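Local structure of probable aquaporin AqpM (Archaeoglobus fulgidus, 3NE2) at residues Arg8-Val13 against Tyr104-Ile110; Leu133-Ala137 against Ala202-Gly206; Met159-Gly164 against Ala236-Asn241. The protein probably serves as a membrane channel that lets water move in either direction across the archaeal cell membrane under osmotic drive. The contacts are given in a common frame with arbitrary orientation. Numbering follows the deposited sequence.

In the fold
From the N terminus, helix 5-34 meets helix 101-123 in contact 1, which closes a loop holding helix 53-78 and the first NPA half-helix, 84-91; it ties together the first of the two tandem repeats. Contact 2 follows in series: the loop after helix 126-129 reaches helix 201-213, which begins within the second NPA motif. Contact 3 opens on helix 144-167, within the chain span that contact 2 closes, and closes beyond it on helix 224-243, so contacts 2 and 3 cross. Contacts 1 and 2 touch through F109 and F205, whereas contact 3 stays apart, its nearest atoms about 11 Å from contact 1 and 13 Å from contact 2.

Contact 1: residues Arg8-Val13 against Tyr104-Ile110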
ATOM      1  N   ARG C   8       2.110 -31.539   4.586  1.00105.59           N
ATOM      2  CA  ARG C   8       1.540 -30.323   5.206  1.00102.70           C
ATOM      3  C   ARG C   8       2.475 -29.786   6.306  1.00104.12           C
ATOM      4  O   ARG C   8       2.568 -28.556   6.532  1.00101.89           O
ATOM      5  CB  ARG C   8       0.135 -30.583   5.744  1.00102.28           C
ATOM      6  CG  ARG C   8      -0.842 -30.876   4.621  1.00101.18           C
ATOM      7  CD  ARG C   8      -2.258 -31.169   5.087  1.00101.10           C
ATOM      8  NE  ARG C   8      -2.407 -32.516   5.630  1.00104.02           N
ATOM      9  CZ  ARG C   8      -2.734 -32.803   6.886  1.00106.04           C
ATOM     10  NH1 ARG C   8      -2.958 -31.858   7.794  1.00105.30           N
ATOM     11  NH2 ARG C   8      -2.833 -34.062   7.236  1.00109.82           N
ATOM     12  N   PHE C   9       3.193 -30.705   6.954  1.00108.04           N
ATOM     13  CA  PHE C   9       4.225 -30.328   7.896  1.00110.19           C
ATOM     14  C   PHE C   9       5.313 -29.494   7.207  1.00108.60           C
ATOM     15  O   PHE C   9       5.632 -28.369   7.627  1.00107.01           O
ATOM     16  CB  PHE C   9       4.842 -31.585   8.502  1.00115.65           C
ATOM     17  CG  PHE C   9       5.864 -31.304   9.571  1.00118.98           C
ATOM     18  CD1 PHE C   9       5.482 -31.222  10.909  1.00120.95           C
ATOM     19  CD2 PHE C   9       7.210 -31.113   9.240  1.00120.10           C
ATOM     20  CE1 PHE C   9       6.423 -30.951  11.896  1.00124.75           C
ATOM     21  CE2 PHE C   9       8.148 -30.845  10.219  1.00123.47           C
ATOM     22  CZ  PHE C   9       7.756 -30.767  11.553  1.00126.00           C
ATOM     23  N   THR C  10       5.875 -30.062   6.144  1.00109.15           N
ATOM     24  CA  THR C  10       6.955 -29.416   5.424  1.00108.38           C
ATOM     25  C   THR C  10       6.439 -28.161   4.734  1.00103.80           C
ATOM     26  O   THR C  10       7.201 -27.227   4.525  1.00103.01           O
ATOM     27  CB  THR C  10       7.616 -30.362   4.403  1.00110.76           C
ATOM     28  OG1 THR C  10       6.680 -30.700   3.378  1.00109.46           O
ATOM     29  CG2 THR C  10       8.091 -31.643   5.088  1.00115.63           C
ATOM     30  N   ALA C  11       5.146 -28.126   4.394  1.00101.38           N
ATOM     31  CA  ALA C  11       4.515 -26.904   3.885  1.00 97.46           C
ATOM     32  C   ALA C  11       4.442 -25.833   4.975  1.00 96.52           C
ATOM     33  O   ALA C  11       4.701 -24.648   4.681  1.00 94.26           O
ATOM     34  CB  ALA C  11       3.144 -27.196   3.326  1.00 95.75           C
ATOM     35  N   GLU C  12       4.118 -26.247   6.215  1.00 98.51           N
ATOM     36  CA  GLU C  12       4.094 -25.321   7.381  1.00 98.71           C
ATOM     37  C   GLU C  12       5.460 -24.789   7.807  1.00100.36           C
ATOM     38  O   GLU C  12       5.564 -23.665   8.328  1.00 99.46           O
ATOM     39  CB  GLU C  12       3.414 -25.946   8.589  1.00101.23           C
ATOM     40  CG  GLU C  12       1.884 -25.893   8.516  1.00 99.73           C
ATOM     41  CD  GLU C  12       1.291 -24.465   8.509  1.00 96.42           C
ATOM     42  OE1 GLU C  12       1.836 -23.566   9.175  1.00 96.30           O
ATOM     43  OE2 GLU C  12       0.259 -24.241   7.841  1.00 93.84           O
ATOM     44  N   VAL C  13       6.505 -25.580   7.570  1.00102.92           N
ATOM     45  CA  VAL C  13       7.891 -25.125   7.807  1.00104.54           C
ATOM     46  C   VAL C  13       8.253 -23.998   6.821  1.00100.99           C
ATOM     47  O   VAL C  13       8.498 -22.871   7.223  1.00 99.66           O
ATOM     48  CB  VAL C  13       8.901 -26.306   7.683  1.00108.55           C
ATOM     49  CG1 VAL C  13      10.335 -25.802   7.715  1.00110.14           C
ATOM     50  CG2 VAL C  13       8.659 -27.330   8.782  1.00112.41           C
ATOM     51  N   TYR C 104       1.694 -29.463  13.869  1.00119.81           N
ATOM     52  CA  TYR C 104       1.667 -28.170  13.169  1.00115.01           C
ATOM     53  C   TYR C 104       2.571 -27.105  13.829  1.00115.89           C
ATOM     54  O   TYR C 104       3.397 -26.453  13.162  1.00113.34           O
ATOM     55  CB  TYR C 104       0.211 -27.661  13.018  1.00112.05           C
ATOM     56  CG  TYR C 104      -0.353 -27.851  11.611  1.00108.21           C
ATOM     57  CD1 TYR C 104      -1.039 -26.811  10.962  1.00104.22           C
ATOM     58  CD2 TYR C 104      -0.148 -29.035  10.905  1.00109.02           C
ATOM     59  CE1 TYR C 104      -1.527 -26.964   9.664  1.00100.82           C
ATOM     60  CE2 TYR C 104      -0.626 -29.188   9.606  1.00105.90           C
ATOM     61  CZ  TYR C 104      -1.308 -28.159   8.994  1.00101.75           C
ATOM     62  OH  TYR C 104      -1.759 -28.363   7.713  1.00 99.22           O
ATOM     63  N   ILE C 105       2.413 -26.973  15.149  1.00119.87           N
ATOM     64  CA  ILE C 105       3.148 -25.986  15.968  1.00121.77           C
ATOM     65  C   ILE C 105       4.657 -26.229  15.930  1.00123.93           C
ATOM     66  O   ILE C 105       5.429 -25.290  15.839  1.00122.85           O
ATOM     67  CB  ILE C 105       2.624 -25.968  17.446  1.00126.78           C
ATOM     68  CG1 ILE C 105       1.181 -25.449  17.476  1.00124.22           C
ATOM     69  CG2 ILE C 105       3.505 -25.098  18.321  1.00130.11           C
ATOM     70  CD1 ILE C 105       0.589 -25.326  18.842  1.00128.97           C
ATOM     71  N   VAL C 106       5.054 -27.497  15.984  1.00127.24           N
ATOM     72  CA  VAL C 106       6.457 -27.885  15.823  1.00129.72           C
ATOM     73  C   VAL C 106       6.988 -27.487  14.439  1.00124.89           C
ATOM     74  O   VAL C 106       8.100 -26.944  14.343  1.00125.28           O
ATOM     75  CB  VAL C 106       6.658 -29.405  16.042  1.00134.37           C
ATOM     76  CG1 VAL C 106       8.009 -29.860  15.501  1.00135.80           C
ATOM     77  CG2 VAL C 106       6.520 -29.737  17.506  1.00140.29           C
ATOM     78  N   ALA C 107       6.197 -27.749  13.385  1.00120.68           N
ATOM     79  CA  ALA C 107       6.553 -27.349  12.005  1.00116.35           C
ATOM     80  C   ALA C 107       6.794 -25.839  11.907  1.00113.37           C
ATOM     81  O   ALA C 107       7.763 -25.374  11.277  1.00111.99           O
ATOM     82  CB  ALA C 107       5.463 -27.771  11.024  1.00112.69           C
ATOM     83  N   GLN C 108       5.898 -25.102  12.564  1.00112.58           N
ATOM     84  CA  GLN C 108       5.971 -23.643  12.660  1.00110.61           C
ATOM     85  C   GLN C 108       7.240 -23.151  13.378  1.00113.98           C
ATOM     86  O   GLN C 108       7.950 -22.263  12.864  1.00112.03           O
ATOM     87  CB  GLN C 108       4.691 -23.108  13.343  1.00110.14           C
ATOM     88  CG  GLN C 108       3.454 -23.123  12.417  1.00105.94           C
ATOM     89  CD  GLN C 108       2.139 -23.414  13.122  1.00106.85           C
ATOM     90  OE1 GLN C 108       2.015 -23.241  14.328  1.00110.63           O
ATOM     91  NE2 GLN C 108       1.149 -23.868  12.362  1.00103.54           N
ATOM     92  N   PHE C 109       7.505 -23.733  14.550  1.00119.34           N
ATOM     93  CA  PHE C 109       8.682 -23.396  15.346  1.00123.78           C
ATOM     94  C   PHE C 109       9.992 -23.709  14.614  1.00124.14           C
ATOM     95  O   PHE C 109      10.900 -22.865  14.573  1.00124.27           O
ATOM     96  CB  PHE C 109       8.654 -24.124  16.685  1.00130.29           C
ATOM     97  CG  PHE C 109       7.909 -23.385  17.765  1.00132.51           C
ATOM     98  CD1 PHE C 109       8.543 -23.035  18.950  1.00139.11           C
ATOM     99  CD2 PHE C 109       6.576 -23.038  17.605  1.00129.02           C
ATOM    100  CE1 PHE C 109       7.851 -22.355  19.953  1.00141.67           C
ATOM    101  CE2 PHE C 109       5.885 -22.360  18.609  1.00131.34           C
ATOM    102  CZ  PHE C 109       6.519 -22.017  19.773  1.00137.23           C
ATOM    103  N   ILE C 110      10.080 -24.902  14.024  1.00124.42           N
ATOM    104  CA  ILE C 110      11.241 -25.267  13.200  1.00124.89           C
ATOM    105  C   ILE C 110      11.440 -24.302  12.027  1.00119.68           C
ATOM    106  O   ILE C 110      12.567 -23.868  11.763  1.00120.38           O
ATOM    107  CB  ILE C 110      11.131 -26.694  12.632  1.00126.04           C
ATOM    108  CG1 ILE C 110      11.307 -27.718  13.751  1.00132.60           C
ATOM    109  CG2 ILE C 110      12.182 -26.929  11.540  1.00125.65           C
ATOM    110  CD1 ILE C 110      11.115 -29.161  13.281  1.00134.14           C
TER
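This is a helix-helix packing contact within the first aquaporin repeat, where the start of helix 5-34 crosses the early turns of helix 101-123 toward the predicted cytoplasmic side. The short segments run in the same general sense, with a signed crossing angle of -36° and axes 7.8 Å apart at closest approach. A107 permits this closeness. Its methyl CB lies over the face of the F9 ring, 3.6 Å from the centroid in a CH-pi contact, and also meets E12 CB at 3.7 Å. Near V13 the backbones draw together, with the CA atoms of V13 and A107 4.9 Å apart and V13 CA 3.5 Å from A107 O in a CA-H...O contact. V13 CG2 touches A107 O at 3.3 Å and A107 CB at 3.9 Å. At its edge the F9 ring meets two aliphatic side chains, with F9 CZ 4.1 Å from both V106 CG1 and I110 CD1; these two residues lie on the surface, where apolar groups suit a membrane helix.

The inner side is polar. Q108 NE2 donates to E12 OE1 at 3.3 Å, while E12 CG packs over the Y104 ring, 3.9 Å from its centroid. The E12 carboxylate also accepts from the backbone N atoms of H81 and I82, just before the first NPA motif. Y104 OH, 3.5 Å from R8 CB, bonds to S78 O, and R8 forms a salt bridge with E100. The buried carboxylate is thus well supplied with donors. An apolar seam joins the two helices, while E12 links them to the pore-forming loop.

Contact 2: residues Leu133-Ala137 against Ala202-Gly206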
ATOM      1  N   LEU C 133      17.450  -9.268  15.589  1.00128.82           N
ATOM      2  CA  LEU C 133      16.736 -10.258  14.778  1.00124.54           C
ATOM      3  C   LEU C 133      15.216  -9.982  14.728  1.00121.38           C
ATOM      4  O   LEU C 133      14.398 -10.893  14.487  1.00119.13           O
ATOM      5  CB  LEU C 133      17.047 -11.695  15.252  1.00127.72           C
ATOM      6  CG  LEU C 133      18.494 -12.157  15.013  1.00130.33           C
ATOM      7  CD1 LEU C 133      18.807 -13.480  15.679  1.00133.55           C
ATOM      8  CD2 LEU C 133      18.790 -12.240  13.518  1.00125.31           C
ATOM      9  N   GLY C 134      14.852  -8.710  14.922  1.00121.21           N
ATOM     10  CA  GLY C 134      13.445  -8.278  14.922  1.00118.57           C
ATOM     11  C   GLY C 134      12.577  -8.960  15.968  1.00121.14           C
ATOM     12  O   GLY C 134      11.370  -9.145  15.759  1.00118.15           O
ATOM     13  N   ALA C 135      13.198  -9.324  17.094  1.00126.66           N
ATOM     14  CA  ALA C 135      12.501 -10.002  18.170  1.00130.23           C
ATOM     15  C   ALA C 135      11.518  -9.041  18.804  1.00131.60           C
ATOM     16  O   ALA C 135      11.796  -7.849  18.900  1.00132.59           O
ATOM     17  CB  ALA C 135      13.495 -10.496  19.200  1.00136.89           C
ATOM     18  N   THR C 136      10.369  -9.555  19.236  1.00131.90           N
ATOM     19  CA  THR C 136       9.357  -8.713  19.875  1.00133.77           C
ATOM     20  C   THR C 136       9.634  -8.606  21.383  1.00141.88           C
ATOM     21  O   THR C 136      10.135  -9.535  22.011  1.00145.77           O
ATOM     22  CB  THR C 136       7.930  -9.239  19.632  1.00130.71           C
ATOM     23  OG1 THR C 136       7.912 -10.662  19.775  1.00131.17           O
ATOM     24  CG2 THR C 136       7.468  -8.884  18.253  1.00123.58           C
ATOM     25  N   ALA C 137       9.335  -7.448  21.949  1.00144.95           N
ATOM     26  CA  ALA C 137       9.400  -7.265  23.389  1.00153.38           C
ATOM     27  C   ALA C 137       8.735  -5.933  23.678  1.00155.10           C
ATOM     28  O   ALA C 137       8.630  -5.101  22.760  1.00150.39           O
ATOM     29  CB  ALA C 137      10.835  -7.285  23.886  1.00158.12           C
ATOM     30  N   ALA C 202       5.348 -18.512  17.266  1.00120.30           N
ATOM     31  CA  ALA C 202       6.446 -18.988  16.410  1.00118.73           C
ATOM     32  C   ALA C 202       7.273 -17.821  15.863  1.00116.85           C
ATOM     33  O   ALA C 202       8.521 -17.907  15.780  1.00118.66           O
ATOM     34  CB  ALA C 202       5.926 -19.836  15.280  1.00114.32           C
ATOM     35  N   ARG C 203       6.594 -16.717  15.541  1.00113.87           N
ATOM     36  CA  ARG C 203       7.253 -15.508  15.011  1.00111.98           C
ATOM     37  C   ARG C 203       8.114 -14.786  16.060  1.00116.43           C
ATOM     38  O   ARG C 203       9.104 -14.159  15.721  1.00115.96           O
ATOM     39  CB  ARG C 203       6.190 -14.576  14.432  1.00108.38           C
ATOM     40  CG  ARG C 203       6.676 -13.199  14.008  1.00107.77           C
ATOM     41  CD  ARG C 203       6.413 -12.155  15.103  1.00112.08           C
ATOM     42  NE  ARG C 203       6.771 -10.795  14.687  1.00111.71           N
ATOM     43  CZ  ARG C 203       7.951 -10.203  14.905  1.00113.23           C
ATOM     44  NH1 ARG C 203       8.951 -10.830  15.534  1.00115.51           N
ATOM     45  NH2 ARG C 203       8.134  -8.961  14.474  1.00112.22           N
ATOM     46  N   THR C 204       7.718 -14.879  17.326  1.00121.16           N
ATOM     47  CA  THR C 204       8.523 -14.396  18.449  1.00126.91           C
ATOM     48  C   THR C 204       9.666 -15.365  18.748  1.00130.56           C
ATOM     49  O   THR C 204      10.812 -14.943  18.919  1.00133.03           O
ATOM     50  CB  THR C 204       7.658 -14.203  19.717  1.00131.61           C
ATOM     51  OG1 THR C 204       6.775 -13.087  19.534  1.00129.01           O
ATOM     52  CG2 THR C 204       8.538 -13.963  20.941  1.00138.77           C
ATOM     53  N   PHE C 205       9.342 -16.656  18.802  1.00131.23           N
ATOM     54  CA  PHE C 205      10.327 -17.699  19.059  1.00135.30           C
ATOM     55  C   PHE C 205      11.575 -17.569  18.192  1.00133.61           C
ATOM     56  O   PHE C 205      12.696 -17.481  18.725  1.00138.14           O
ATOM     57  CB  PHE C 205       9.701 -19.083  18.858  1.00134.82           C
ATOM     58  CG  PHE C 205      10.682 -20.225  18.998  1.00139.14           C
ATOM     59  CD1 PHE C 205      10.948 -20.797  20.256  1.00146.26           C
ATOM     60  CD2 PHE C 205      11.341 -20.735  17.874  1.00136.17           C
ATOM     61  CE1 PHE C 205      11.852 -21.858  20.386  1.00150.60           C
ATOM     62  CE2 PHE C 205      12.249 -21.798  17.996  1.00140.51           C
ATOM     63  CZ  PHE C 205      12.501 -22.363  19.254  1.00147.63           C
ATOM     64  N   GLY C 206      11.378 -17.566  16.869  1.00127.53           N
ATOM     65  CA  GLY C 206      12.494 -17.494  15.900  1.00125.73           C
ATOM     66  C   GLY C 206      13.660 -16.565  16.290  1.00128.65           C
ATOM     67  O   GLY C 206      14.789 -17.012  16.564  1.00132.68           O
TER
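Polar bonds dominate this buried contact between a loop on the predicted extracellular side and the pore-lining half-helix that begins in the second NPA motif. The charged part centres on R203: NH1 donates to G134 O at 3.0 Å, and NH2 adds a weak bond to the same G134 O at 3.5 Å. G134 has positive phi (59°), a conformation glycine adopts easily, and its carbonyl lies near the plane of the guanidinium.

Hydroxyls make the second link. T136 OG1 and T204 OG1 are hydrogen-bonded at 2.7 Å, and T204 OG1 also bonds S198 OG; T136 extends the ties to the half-helix through its backbone O to Y208 OH.

Van der Waals packing completes the set, with T136 CG2 over one face of the guanidinium, 3.6 Å from R203 CZ. R203 directly follows NPA, the position of the selectivity-filter arginine in aquaporins. Fixing its charged end to a backbone carbonyl, with a methyl against one face, implies a restrained cation, consistent with that role.

Contact 3: residues Met159-Gly164 against Ala236-Asn241; sequences MLVIMG and AAWLYN
Two transmembrane helices of the second repeat, 144-167 and 224-243, cross near their C-terminal ends, pairing first and third helices as contact 1 does in the first repeat. Both segments are regular alpha-helix; their N-to-C directions differ by 45° (signed crossing angle -45°), and the axes approach to 8.7 Å. The CA atoms of L160 and A236, 5.2 Å apart, set the register.

The small CB of A236 points at the other helix and touches M159 CB at 3.6 Å and the backbone L160 N at 3.7 Å, a closeness that a larger side chain would hinder. A237, equally small, lies beside the thioether of M163, with M163 SD 4.0 Å from A237 CA and 4.2 Å from A237 CB. One turn after A236, Y240 (chi1 t, chi2 -93°) directs its ring across the interface. M163, with all three chi angles m, places CB over the ring face, 3.6 Å from the centroid in a CH-pi contact, and SD obliquely at 5.4 Å from it, a Met-aromatic contact. L160 (t, p) brings CD1 to the ring edge, 4.0 Å from Y240 CD2. At the far end the bare G164 CA stands 3.4 Å from Y240 OH, which bonds D168 OD1. L160 and Y240 also pack on L74 and S73 of a neighbouring subunit. N241 (chi1 m) sets ND2 3.3 Å from M163 CE, and this ND2 bonds weakly back to A237 O at 3.1 Å.

No hydrogen bond joins the two segments, so they meet through van der Waals, sulfur and ring packing, while the tyrosine hydroxyl finds its polar partner beyond them.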
ATOM      1  N   MET C 159      -7.566 -12.972  13.942  1.00102.98           N
ATOM      2  CA  MET C 159      -8.366 -14.225  13.862  1.00102.73           C
ATOM      3  C   MET C 159      -9.791 -13.974  13.379  1.00102.54           C
ATOM      4  O   MET C 159     -10.344 -14.757  12.614  1.00100.14           O
ATOM      5  CB  MET C 159      -8.409 -14.947  15.206  1.00106.74           C
ATOM      6  CG  MET C 159      -8.847 -16.362  15.089  1.00106.12           C
ATOM      7  SD  MET C 159      -7.697 -17.329  14.110  1.00101.94           S
ATOM      8  CE  MET C 159      -8.816 -18.695  13.622  1.00100.43           C
ATOM      9  N   LEU C 160     -10.355 -12.852  13.812  1.00105.22           N
ATOM     10  CA  LEU C 160     -11.665 -12.416  13.355  1.00105.67           C
ATOM     11  C   LEU C 160     -11.739 -12.309  11.817  1.00101.59           C
ATOM     12  O   LEU C 160     -12.743 -12.683  11.221  1.00101.21           O
ATOM     13  CB  LEU C 160     -12.031 -11.066  14.002  1.00109.34           C
ATOM     14  CG  LEU C 160     -13.507 -10.683  13.955  1.00111.20           C
ATOM     15  CD1 LEU C 160     -14.237 -11.693  14.769  1.00113.59           C
ATOM     16  CD2 LEU C 160     -13.767  -9.292  14.480  1.00114.10           C
ATOM     17  N   VAL C 161     -10.681 -11.806  11.185  1.00 99.09           N
ATOM     18  CA  VAL C 161     -10.627 -11.733   9.739  1.00 95.96           C
ATOM     19  C   VAL C 161     -10.492 -13.145   9.192  1.00 93.75           C
ATOM     20  O   VAL C 161     -11.162 -13.506   8.219  1.00 92.71           O
ATOM     21  CB  VAL C 161      -9.468 -10.826   9.246  1.00 94.41           C
ATOM     22  CG1 VAL C 161      -9.060 -11.135   7.818  1.00 91.50           C
ATOM     23  CG2 VAL C 161      -9.877  -9.388   9.334  1.00 96.95           C
ATOM     24  N   ILE C 162      -9.643 -13.950   9.827  1.00 93.67           N
ATOM     25  CA  ILE C 162      -9.421 -15.353   9.376  1.00 91.94           C
ATOM     26  C   ILE C 162     -10.736 -16.155   9.330  1.00 92.89           C
ATOM     27  O   ILE C 162     -10.947 -17.008   8.461  1.00 91.08           O
ATOM     28  CB  ILE C 162      -8.330 -16.073  10.243  1.00 92.58           C
ATOM     29  CG1 ILE C 162      -6.984 -15.350  10.080  1.00 91.14           C
ATOM     30  CG2 ILE C 162      -8.202 -17.535   9.848  1.00 90.78           C
ATOM     31  CD1 ILE C 162      -5.937 -15.811  11.000  1.00 91.83           C
ATOM     32  N   MET C 163     -11.620 -15.850  10.276  1.00 96.04           N
ATOM     33  CA  MET C 163     -12.941 -16.472  10.323  1.00 97.53           C
ATOM     34  C   MET C 163     -13.767 -15.947   9.175  1.00 96.18           C
ATOM     35  O   MET C 163     -14.405 -16.696   8.467  1.00 95.28           O
ATOM     36  CB  MET C 163     -13.667 -16.142  11.647  1.00101.82           C
ATOM     37  CG  MET C 163     -13.025 -16.712  12.925  1.00104.23           C
ATOM     38  SD  MET C 163     -12.983 -18.510  12.984  1.00103.61           S
ATOM     39  CE  MET C 163     -14.679 -18.900  12.531  1.00104.96           C
ATOM     40  N   GLY C 164     -13.754 -14.637   9.013  1.00 96.36           N
ATOM     41  CA  GLY C 164     -14.660 -13.991   8.087  1.00 96.68           C
ATOM     42  C   GLY C 164     -14.343 -14.162   6.606  1.00 93.98           C
ATOM     43  O   GLY C 164     -15.233 -14.140   5.762  1.00 94.65           O
ATOM     44  N   ALA C 236     -11.567 -14.515  19.552  1.00127.77           N
ATOM     45  CA  ALA C 236     -12.105 -14.104  18.238  1.00123.10           C
ATOM     46  C   ALA C 236     -12.914 -15.205  17.560  1.00120.72           C
ATOM     47  O   ALA C 236     -14.028 -14.967  17.082  1.00120.33           O
ATOM     48  CB  ALA C 236     -10.989 -13.667  17.313  1.00118.54           C
ATOM     49  N   ALA C 237     -12.341 -16.409  17.529  1.00119.53           N
ATOM     50  CA  ALA C 237     -12.965 -17.579  16.892  1.00117.28           C
ATOM     51  C   ALA C 237     -14.333 -17.830  17.472  1.00121.00           C
ATOM     52  O   ALA C 237     -15.311 -17.915  16.742  1.00119.25           O
ATOM     53  CB  ALA C 237     -12.095 -18.819  17.076  1.00116.84           C
ATOM     54  N   TRP C 238     -14.381 -17.916  18.799  1.00126.65           N
ATOM     55  CA  TRP C 238     -15.612 -18.209  19.537  1.00131.37           C
ATOM     56  C   TRP C 238     -16.632 -17.087  19.475  1.00132.94           C
ATOM     57  O   TRP C 238     -17.824 -17.356  19.378  1.00134.49           O
ATOM     58  CB  TRP C 238     -15.306 -18.549  20.996  1.00137.54           C
ATOM     59  CG  TRP C 238     -14.870 -19.965  21.153  1.00138.17           C
ATOM     60  CD1 TRP C 238     -13.648 -20.490  20.852  1.00135.90           C
ATOM     61  CD2 TRP C 238     -15.670 -21.052  21.623  1.00142.29           C
ATOM     62  NE1 TRP C 238     -13.632 -21.840  21.119  1.00137.90           N
ATOM     63  CE2 TRP C 238     -14.861 -22.212  21.593  1.00141.79           C
ATOM     64  CE3 TRP C 238     -16.990 -21.160  22.071  1.00146.22           C
ATOM     65  CZ2 TRP C 238     -15.329 -23.460  21.992  1.00144.88           C
ATOM     66  CZ3 TRP C 238     -17.456 -22.401  22.466  1.00149.46           C
ATOM     67  CH2 TRP C 238     -16.626 -23.536  22.425  1.00148.71           C
ATOM     68  N   LEU C 239     -16.179 -15.836  19.505  1.00132.97           N
ATOM     69  CA  LEU C 239     -17.104 -14.721  19.309  1.00134.35           C
ATOM     70  C   LEU C 239     -17.735 -14.770  17.911  1.00129.68           C
ATOM     71  O   LEU C 239     -18.946 -14.583  17.778  1.00131.68           O
ATOM     72  CB  LEU C 239     -16.408 -13.367  19.484  1.00135.19           C
ATOM     73  CG  LEU C 239     -17.391 -12.187  19.506  1.00137.89           C
ATOM     74  CD1 LEU C 239     -18.131 -12.159  20.843  1.00145.04           C
ATOM     75  CD2 LEU C 239     -16.693 -10.871  19.228  1.00136.32           C
ATOM     76  N   TYR C 240     -16.913 -15.017  16.882  1.00124.01           N
ATOM     77  CA  TYR C 240     -17.387 -15.050  15.497  1.00119.80           C
ATOM     78  C   TYR C 240     -18.595 -15.963  15.335  1.00120.78           C
ATOM     79  O   TYR C 240     -19.636 -15.567  14.809  1.00121.17           O
ATOM     80  CB  TYR C 240     -16.286 -15.531  14.550  1.00114.47           C
ATOM     81  CG  TYR C 240     -16.684 -15.339  13.114  1.00111.11           C
ATOM     82  CD1 TYR C 240     -17.309 -16.343  12.402  1.00110.05           C
ATOM     83  CD2 TYR C 240     -16.484 -14.139  12.487  1.00110.34           C
ATOM     84  CE1 TYR C 240     -17.706 -16.155  11.092  1.00108.52           C
ATOM     85  CE2 TYR C 240     -16.866 -13.941  11.181  1.00108.40           C
ATOM     86  CZ  TYR C 240     -17.476 -14.942  10.483  1.00107.48           C
ATOM     87  OH  TYR C 240     -17.849 -14.716   9.169  1.00105.95           O
ATOM     88  N   ASN C 241     -18.423 -17.202  15.779  1.00121.27           N
ATOM     89  CA  ASN C 241     -19.447 -18.224  15.670  1.00122.41           C
ATOM     90  C   ASN C 241     -20.713 -17.791  16.388  1.00127.51           C
ATOM     91  O   ASN C 241     -21.811 -17.995  15.889  1.00128.13           O
ATOM     92  CB  ASN C 241     -18.930 -19.575  16.219  1.00123.03           C
ATOM     93  CG  ASN C 241     -18.011 -20.304  15.238  1.00118.01           C
ATOM     94  OD1 ASN C 241     -18.224 -21.454  14.925  1.00118.37           O
ATOM     95  ND2 ASN C 241     -16.994 -19.628  14.758  1.00115.47           N
TER